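Local coordinates for protein transcriptional regulator, MarR family (Silicibacter pomeroyi DSS-3, PDB 3CDH) that probably binds DNA as a dimeric MarR-family transcription factor, using a winged helix-turn-helix domain in each subunit to regulate transcription, at residues 42-47 and 75-80; 50-55 and 99-104. One frame throughout, in Å; residues are numbered along the deposited sequence.

Contact 1. Residues 42-47 and 75-80; sequences RVPEWR and TRIVDQ
Glu-45 and Ile-77 bring the two helical backbones closest, 7.0 Å from CA to CA, where the first turn of helix 43-54 faces the middle of helix 71-84. In the winged helix-turn-helix fold of MarR proteins, helix 71-84 is the second helix of the helix-turn-helix and, as in relatives, probably the one that reads DNA; helix 43-54 packs behind it. Ile-77 fills the apolar half of the join. Its CG2, anti to the backbone N, faces Glu-45 CG, while CD1 sits 3.6 Å from Pro-44 CB, the proline and isoleucine side chains crossing at about a right angle. Ile-77 CG1 also lies over one face of the Arg-42 guanidinium. The polar half runs along the edge of that guanidinium. Arg-42 extends through CD and then bends at chi3 (-47°), which turns NE toward Glu-45 OE2, its partner in a weak hydrogen bond. NH1 forms a salt bridge with Glu-45 OE1 at 3.0 Å, and Arg-84 supplies the same OE1 with a second cation. Glu-45 OE2 also accepts the backbone N of Arg-42, the N-cap residue, at 3.3 Å, giving the N3-to-N-cap half of a capping box. An alanine in place of Arg-42 would probably leave Gln-80 OE1 without its donor here and Glu-45 with one cation fewer, although the backbone bond to OE2 could remain. Across the helices, Gln-80 OE1 receives both terminal nitrogens of Arg-42: NH1 at 2.6 Å, and NH2 in a weak bond at 3.0 Å. The oxygen lies in the guanidinium plane, yet NH1 stands 43° out of the plane of the Gln-80 carbonyl.

Contact 2. Residues 50-55 and 99-104; sequences ACLVDN and VRVRLT
Val-101 is the first residue of strand 100-103 to meet Leu-52, its CG1 standing 4.0 Å from Leu-52 CD1. The other Leu-52 methyl, CD2, rests 3.7 Å from the carbonyl O of Val-101, so the forked end of the leucine touches both side chain and backbone here. This is where a strand of the winged helix-turn-helix wing passes the C-terminal part of helix 43-54; the axes of 50-54 and 100-103 approach to 7.9 Å and are turned by 84°. At Arg-102 the backbone C lies near Leu-52 CD1, but the side chain leads away, and its NH2 bonds to the O of Leu-103. Leu-103 then makes the broadest contact of the strand. With CG anti to its own carbonyl carbon (chi1 -64°), it sets CG 3.6 Å from Leu-52 CB; CD2 turns to Leu-52 CD1 at 3.8 Å, and CD1 reaches the carbonyl of Leu-52. Val-87 of the neighbouring strand touches Leu-52, Val-101 and Leu-103 alike, and Ala-111 of helix 105-130 packs on Leu-103. The backbone N of Leu-103 donates to a water at 2.8 Å, and this water lies 3.2 Å from Leu-52 O, to which it can donate in turn. Thr-104 ends the segment as N-cap of helix 105-130, its OG1 bonded to Gly-107 N. With no direct hydrogen bond between helix and strand, the join depends on leucine and valine packing, supplemented by a water between two backbone groups.

How the contacts relate
Following the chain from the N terminus, past helices 12-15 and 17-38, helix 43-54 is the first element to enter either contact, and it serves both: its opening turn in contact 1, its C-terminal end in contact 2. Contact 1 closes the shorter loop, which holds strand 58-59, helix 60-67 and the start of helix 71-84. Contact 2 closes a longer one that runs on through strand 87-89 and the unmodelled tip of the wing. The segments alternate along the chain, so the loops cross rather than nest. Together they tie the helix-turn-helix and the wing to one supporting helix. Their centres are 12 Å apart, and they meet directly where Val-78 CG1 lies 4.1 Å from Val-101 CG2.

Contact 1. Residues 42-47 and 75-80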
loop_
_atom_site.group_PDB
_atom_site.type_symbol
_atom_site.label_atom_id
_atom_site.label_comp_id
_atom_site.label_asym_id
_atom_site.label_seq_id
_atom_site.Cartn_x
_atom_site.Cartn_y
_atom_site.Cartn_z
ATOM N N ARG B 42 -15.741 -0.281 -6.122
ATOM C CA ARG B 42 -14.292 -0.400 -6.260
ATOM C C ARG B 42 -13.582 0.365 -5.140
ATOM O O ARG B 42 -14.114 1.358 -4.599
ATOM C CB ARG B 42 -13.848 0.115 -7.619
ATOM C CG ARG B 42 -14.056 -0.829 -8.739
ATOM C CD ARG B 42 -13.931 -0.116 -10.076
ATOM N NE ARG B 42 -14.716 1.131 -10.067
ATOM C CZ ARG B 42 -14.662 2.085 -11.009
ATOM N NH1 ARG B 42 -15.431 3.178 -10.891
ATOM N NH2 ARG B 42 -13.847 1.950 -12.066
ATOM N N VAL B 43 -12.375 -0.080 -4.795
ATOM C CA VAL B 43 -11.630 0.572 -3.707
ATOM C C VAL B 43 -11.469 2.082 -3.911
ATOM O O VAL B 43 -11.720 2.864 -3.002
ATOM C CB VAL B 43 -10.271 -0.109 -3.433
ATOM C CG1 VAL B 43 -9.400 0.769 -2.537
ATOM C CG2 VAL B 43 -10.495 -1.451 -2.797
ATOM N N PRO B 44 -11.087 2.510 -5.108
ATOM C CA PRO B 44 -10.986 3.961 -5.250
ATOM C C PRO B 44 -12.320 4.667 -5.010
ATOM O O PRO B 44 -12.325 5.781 -4.468
ATOM C CB PRO B 44 -10.551 4.154 -6.701
ATOM C CG PRO B 44 -10.071 2.856 -7.140
ATOM C CD PRO B 44 -10.722 1.799 -6.341
ATOM N N GLU B 45 -13.439 4.050 -5.423
ATOM C CA GLU B 45 -14.747 4.688 -5.221
ATOM C C GLU B 45 -15.004 4.866 -3.731
ATOM O O GLU B 45 -15.390 5.938 -3.286
ATOM C CB GLU B 45 -15.860 3.917 -5.888
ATOM C CG GLU B 45 -16.351 4.525 -7.178
ATOM C CD GLU B 45 -17.018 3.515 -8.090
ATOM O OE1 GLU B 45 -17.675 3.898 -9.092
ATOM O OE2 GLU B 45 -16.874 2.299 -7.823
ATOM N N TRP B 46 -14.714 3.849 -2.936
ATOM C CA TRP B 46 -14.930 3.983 -1.506
ATOM C C TRP B 46 -14.060 5.088 -0.904
ATOM O O TRP B 46 -14.508 5.837 -0.018
ATOM C CB TRP B 46 -14.751 2.632 -0.818
ATOM C CG TRP B 46 -13.967 2.665 0.414
ATOM C CD1 TRP B 46 -12.688 2.228 0.561
ATOM C CD2 TRP B 46 -14.378 3.145 1.697
ATOM N NE1 TRP B 46 -12.272 2.392 1.855
ATOM C CE2 TRP B 46 -13.286 2.953 2.581
ATOM C CE3 TRP B 46 -15.554 3.708 2.192
ATOM C CZ2 TRP B 46 -13.326 3.320 3.927
ATOM C CZ3 TRP B 46 -15.600 4.081 3.543
ATOM C CH2 TRP B 46 -14.488 3.890 4.390
ATOM N N ARG B 47 -12.831 5.207 -1.388
ATOM C CA ARG B 47 -11.936 6.202 -0.840
ATOM C C ARG B 47 -12.472 7.589 -1.124
ATOM O O ARG B 47 -12.442 8.460 -0.240
ATOM C CB ARG B 47 -10.530 6.040 -1.381
ATOM C CG ARG B 47 -9.890 4.788 -0.870
ATOM C CD ARG B 47 -8.521 4.578 -1.435
ATOM N NE ARG B 47 -7.845 3.464 -0.773
ATOM C CZ ARG B 47 -6.633 3.014 -1.114
ATOM N NH1 ARG B 47 -5.953 3.587 -2.123
ATOM N NH2 ARG B 47 -6.104 1.990 -0.450
ATOM N N THR B 75 -9.701 11.169 -11.923
ATOM C CA THR B 75 -10.787 11.887 -12.526
ATOM C C THR B 75 -11.702 10.986 -13.360
ATOM O O THR B 75 -12.911 11.211 -13.390
ATOM C CB THR B 75 -10.322 13.230 -13.166
ATOM O OG1 THR B 75 -10.733 13.312 -14.526
ATOM C CG2 THR B 75 -8.873 13.322 -13.127
ATOM N N ARG B 76 -11.144 9.934 -13.965
ATOM C CA ARG B 76 -11.962 8.935 -14.633
ATOM C C ARG B 76 -12.921 8.348 -13.625
ATOM O O ARG B 76 -14.136 8.244 -13.891
ATOM C CB ARG B 76 -11.127 7.866 -15.319
ATOM C CG ARG B 76 -10.758 8.280 -16.759
ATOM C CD ARG B 76 -9.885 7.260 -17.540
ATOM N NE ARG B 76 -8.724 6.749 -16.773
ATOM C CZ ARG B 76 -7.448 7.148 -16.913
ATOM N NH1 ARG B 76 -7.120 8.102 -17.788
ATOM N NH2 ARG B 76 -6.488 6.593 -16.159
ATOM N N ILE B 77 -12.392 8.057 -12.438
ATOM C CA ILE B 77 -13.227 7.523 -11.385
ATOM C C ILE B 77 -14.283 8.489 -10.920
ATOM O O ILE B 77 -15.462 8.113 -10.843
ATOM C CB ILE B 77 -12.437 6.953 -10.228
ATOM C CG1 ILE B 77 -12.072 5.534 -10.610
ATOM C CG2 ILE B 77 -13.304 6.856 -8.981
ATOM C CD1 ILE B 77 -10.789 5.144 -10.108
ATOM N N VAL B 78 -13.891 9.725 -10.636
ATOM C CA VAL B 78 -14.862 10.676 -10.184
ATOM C C VAL B 78 -15.912 10.854 -11.263
ATOM O O VAL B 78 -17.088 10.877 -10.942
ATOM C CB VAL B 78 -14.237 12.005 -9.792
ATOM C CG1 VAL B 78 -15.297 13.083 -9.667
ATOM C CG2 VAL B 78 -13.445 11.839 -8.466
ATOM N N ASP B 79 -15.522 10.942 -12.535
ATOM C CA ASP B 79 -16.538 11.068 -13.585
ATOM C C ASP B 79 -17.567 9.952 -13.555
ATOM O O ASP B 79 -18.760 10.179 -13.825
ATOM C CB ASP B 79 -15.927 11.052 -14.966
ATOM C CG ASP B 79 -15.115 12.281 -15.257
ATOM O OD1 ASP B 79 -15.304 13.339 -14.608
ATOM O OD2 ASP B 79 -14.258 12.164 -16.155
ATOM N N GLN B 80 -17.110 8.745 -13.258
ATOM C CA GLN B 80 -18.015 7.594 -13.265
ATOM C C GLN B 80 -19.019 7.711 -12.132
ATOM O O GLN B 80 -20.198 7.430 -12.323
ATOM C CB GLN B 80 -17.245 6.287 -13.151
ATOM C CG GLN B 80 -16.441 5.995 -14.354
ATOM C CD GLN B 80 -15.594 4.757 -14.174
ATOM O OE1 GLN B 80 -14.983 4.542 -13.110
ATOM N NE2 GLN B 80 -15.567 3.911 -15.209
#

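Contact 2. Residues 50-55 and 99-104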
loop_
_atom_site.group_PDB
_atom_site.type_symbol
_atom_site.label_atom_id
_atom_site.label_comp_id
_atom_site.label_asym_id
_atom_site.label_seq_id
_atom_site.Cartn_x
_atom_site.Cartn_y
_atom_site.Cartn_z
ATOM N N ALA B 50 -15.090 7.992 1.347
ATOM C CA ALA B 50 -14.482 8.219 2.650
ATOM C C ALA B 50 -13.963 9.671 2.782
ATOM O O ALA B 50 -14.187 10.330 3.819
ATOM C CB ALA B 50 -13.412 7.201 2.918
ATOM N N CYS B 51 -13.325 10.195 1.734
ATOM C CA CYS B 51 -12.827 11.582 1.801
ATOM C C CYS B 51 -13.900 12.626 1.837
ATOM O O CYS B 51 -13.659 13.710 2.337
ATOM C CB CYS B 51 -11.956 11.939 0.615
ATOM S SG CYS B 51 -10.524 10.977 0.524
ATOM N N LEU B 52 -15.061 12.338 1.258
ATOM C CA LEU B 52 -16.074 13.381 1.126
ATOM C C LEU B 52 -17.111 13.372 2.231
ATOM O O LEU B 52 -17.911 14.286 2.311
ATOM C CB LEU B 52 -16.739 13.360 -0.250
ATOM C CG LEU B 52 -15.870 13.700 -1.456
ATOM C CD1 LEU B 52 -16.703 13.545 -2.670
ATOM C CD2 LEU B 52 -15.339 15.102 -1.397
ATOM N N VAL B 53 -17.098 12.347 3.076
ATOM C CA VAL B 53 -18.081 12.248 4.140
ATOM C C VAL B 53 -18.046 13.448 5.104
ATOM O O VAL B 53 -19.097 14.021 5.354
ATOM C CB VAL B 53 -18.013 10.888 4.857
ATOM C CG1 VAL B 53 -16.935 10.874 5.916
ATOM C CG2 VAL B 53 -19.358 10.534 5.448
ATOM N N ASP B 54 -16.871 13.854 5.608
ATOM C CA ASP B 54 -16.804 15.054 6.473
ATOM C C ASP B 54 -16.816 16.328 5.681
ATOM O O ASP B 54 -17.570 17.224 6.005
ATOM C CB ASP B 54 -15.557 15.154 7.338
ATOM C CG ASP B 54 -15.104 13.850 7.853
ATOM O OD1 ASP B 54 -15.466 13.485 9.005
ATOM O OD2 ASP B 54 -14.375 13.200 7.085
ATOM N N ASN B 55 -15.965 16.429 4.674
ATOM C CA ASN B 55 -15.793 17.650 3.929
ATOM C C ASN B 55 -16.995 17.973 3.039
ATOM O O ASN B 55 -17.719 17.093 2.609
ATOM C CB ASN B 55 -14.516 17.542 3.116
ATOM C CG ASN B 55 -13.353 16.934 3.926
ATOM O OD1 ASN B 55 -13.342 15.733 4.252
ATOM N ND2 ASN B 55 -12.365 17.768 4.253
ATOM N N VAL B 99 -11.436 23.121 -9.758
ATOM C CA VAL B 99 -12.784 22.576 -9.566
ATOM C C VAL B 99 -12.887 21.712 -8.311
ATOM O O VAL B 99 -11.934 21.015 -7.930
ATOM C CB VAL B 99 -13.333 21.755 -10.793
ATOM C CG1 VAL B 99 -12.784 20.331 -10.818
ATOM C CG2 VAL B 99 -14.862 21.675 -10.763
ATOM N N ARG B 100 -14.074 21.713 -7.736
ATOM C CA ARG B 100 -14.346 21.063 -6.490
ATOM C C ARG B 100 -15.518 20.125 -6.676
ATOM O O ARG B 100 -16.301 20.289 -7.574
ATOM C CB ARG B 100 -14.704 22.104 -5.456
ATOM C CG ARG B 100 -13.611 22.477 -4.525
ATOM C CD ARG B 100 -13.339 23.924 -4.622
ATOM N NE ARG B 100 -12.436 24.376 -3.581
ATOM C CZ ARG B 100 -11.316 25.047 -3.810
ATOM N NH1 ARG B 100 -10.557 25.417 -2.799
ATOM N NH2 ARG B 100 -10.958 25.340 -5.048
ATOM N N VAL B 101 -15.638 19.142 -5.809
ATOM C CA VAL B 101 -16.562 18.060 -6.030
ATOM C C VAL B 101 -17.200 17.698 -4.710
ATOM O O VAL B 101 -16.551 17.779 -3.683
ATOM C CB VAL B 101 -15.774 16.894 -6.653
ATOM C CG1 VAL B 101 -16.078 15.605 -6.018
ATOM C CG2 VAL B 101 -16.035 16.852 -8.128
ATOM N N ARG B 102 -18.474 17.339 -4.714
ATOM C CA ARG B 102 -19.137 16.999 -3.453
ATOM C C ARG B 102 -20.087 15.807 -3.595
ATOM O O ARG B 102 -20.474 15.446 -4.717
ATOM C CB ARG B 102 -19.872 18.204 -2.879
ATOM C CG ARG B 102 -21.003 18.688 -3.726
ATOM C CD ARG B 102 -21.972 19.571 -2.930
ATOM N NE ARG B 102 -22.966 20.183 -3.818
ATOM C CZ ARG B 102 -24.180 19.675 -4.084
ATOM N NH1 ARG B 102 -25.003 20.304 -4.923
ATOM N NH2 ARG B 102 -24.597 18.547 -3.514
ATOM N N LEU B 103 -20.449 15.192 -2.470
ATOM C CA LEU B 103 -21.449 14.124 -2.481
ATOM C C LEU B 103 -22.822 14.663 -2.831
ATOM O O LEU B 103 -23.147 15.813 -2.486
ATOM C CB LEU B 103 -21.524 13.446 -1.125
ATOM C CG LEU B 103 -20.217 12.740 -0.784
ATOM C CD1 LEU B 103 -20.268 12.118 0.613
ATOM C CD2 LEU B 103 -19.885 11.691 -1.859
ATOM N N THR B 104 -23.605 13.853 -3.536
ATOM C CA THR B 104 -25.018 14.122 -3.693
ATOM C C THR B 104 -25.664 13.574 -2.438
ATOM O O THR B 104 -24.961 13.021 -1.592
ATOM C CB THR B 104 -25.593 13.369 -4.894
ATOM O OG1 THR B 104 -25.401 11.966 -4.707
ATOM C CG2 THR B 104 -24.945 13.804 -6.197
HETATM O O HOH W 1 -19.200 15.964 -0.047
#